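Local coordinates for acetoacetate decarboxylase (Sphingomonas wittichii, PDB 5UPB) that is an acetoacetate decarboxylase-like lyase that probably works, like others of its family, through a Schiff base with a carbonyl substrate, at the interface of chains A and B. Sequence-based numbering; all coordinates share one arbitrary frame. Chains: chain A/B, Acetoacetate decarboxylase.

The interface of chains A and B. Residues chain A 189, 193; chain B 17, 113, 116-117, 251.
A:Leu189, on a loop of chain A that reaches over to the partner subunit, presses its isobutyl group against B:Leu116, the C-terminal residue of helix 108-116. The two leucine side chains meet at about a right angle: methyl CD1 of A:Leu189 touches CB of B:Leu116 at 3.5 Å and also lies 3.7 Å from its CD1. With CG of A:Leu189 anti to its carbonyl carbon (chi1 -63°), the branch points toward the helix end, while the residue's backbone O comes within 3.3 Å of B:Gly251 CA. The same CD1 methyl is flanked by the amide of B:Asn117, whose ND2 is 3.8 Å away.

Beside this apolar contact, A:Gln193 extends its chain and donates an NE2 N-H to the side-chain oxygen OD1 of B:Asn117, a 3.0 Å hydrogen bond. The donor approaches nearly in line with the acceptor's carbonyl, and OD1 lies in the glutamine amide plane, although the two amides are turned 77° against each other. The other end of the glutamine amide, OE1, accepts the N-H of A:Leu189 backbone N at 2.8 Å, from above the plane of the glutamine carbonyl, so both ends of the group are held. With an alanine at A:Gln193, B:Asn117 OD1 would probably lose its donor and the backbone N-H of A:Leu189 its acceptor, and the loop could shift. Repeated by two-fold symmetry, this patch joins a loop to a helix end and likely helps hold the two subunits together.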
# COMPACT_ATOMS: atom_id res chain seq x y z
N LEU A 189 -22.21 1.85 -20.05
CA LEU A 189 -22.34 0.43 -19.74
C LEU A 189 -23.75 -0.08 -19.94
O LEU A 189 -24.01 -1.27 -19.70
CB LEU A 189 -21.89 0.15 -18.32
CG LEU A 189 -20.42 0.45 -18.05
CD1 LEU A 189 -20.14 0.05 -16.63
CD2 LEU A 189 -19.51 -0.24 -19.04
N GLN A 193 -27.46 4.90 -21.12
CA GLN A 193 -26.56 5.85 -20.49
C GLN A 193 -25.98 6.83 -21.52
O GLN A 193 -25.88 6.52 -22.72
CB GLN A 193 -25.42 5.14 -19.76
CG GLN A 193 -25.85 4.35 -18.52
CD GLN A 193 -24.70 3.58 -17.92
OE1 GLN A 193 -23.55 3.70 -18.38
NE2 GLN A 193 -25.00 2.79 -16.89
N ASP B 17 -14.65 -3.45 -19.10
CA ASP B 17 -15.18 -3.91 -20.38
C ASP B 17 -16.70 -4.10 -20.28
O ASP B 17 -17.30 -3.96 -19.22
CB ASP B 17 -14.51 -5.23 -20.80
CG ASP B 17 -14.45 -6.22 -19.66
OD1 ASP B 17 -14.61 -5.79 -18.50
OD2 ASP B 17 -14.24 -7.42 -19.91
N ARG B 113 -15.61 0.89 -12.60
CA ARG B 113 -16.89 0.26 -12.88
C ARG B 113 -18.00 0.90 -12.05
O ARG B 113 -19.10 1.18 -12.55
CB ARG B 113 -16.80 -1.25 -12.66
CG ARG B 113 -18.09 -1.95 -13.06
CD ARG B 113 -18.19 -3.46 -12.74
NE ARG B 113 -19.41 -3.92 -13.39
CZ ARG B 113 -19.51 -4.19 -14.69
NH1 ARG B 113 -18.45 -4.06 -15.48
NH2 ARG B 113 -20.68 -4.56 -15.20
N LEU B 116 -19.02 4.41 -13.42
CA LEU B 116 -19.75 4.33 -14.69
C LEU B 116 -21.22 4.04 -14.46
O LEU B 116 -22.05 4.41 -15.29
CB LEU B 116 -19.14 3.27 -15.61
CG LEU B 116 -17.73 3.55 -16.11
CD1 LEU B 116 -17.15 2.26 -16.71
CD2 LEU B 116 -17.76 4.69 -17.10
N ASN B 117 -21.53 3.33 -13.38
CA ASN B 117 -22.91 3.02 -13.00
C ASN B 117 -23.40 3.91 -11.86
O ASN B 117 -24.41 3.59 -11.22
CB ASN B 117 -23.00 1.54 -12.62
CG ASN B 117 -23.09 0.63 -13.83
OD1 ASN B 117 -23.61 1.01 -14.89
ND2 ASN B 117 -22.51 -0.56 -13.71
N GLY B 251 -25.09 -3.10 -16.62
CA GLY B 251 -25.16 -1.65 -16.62
C GLY B 251 -26.42 -1.14 -15.96
O GLY B 251 -27.48 -1.77 -16.03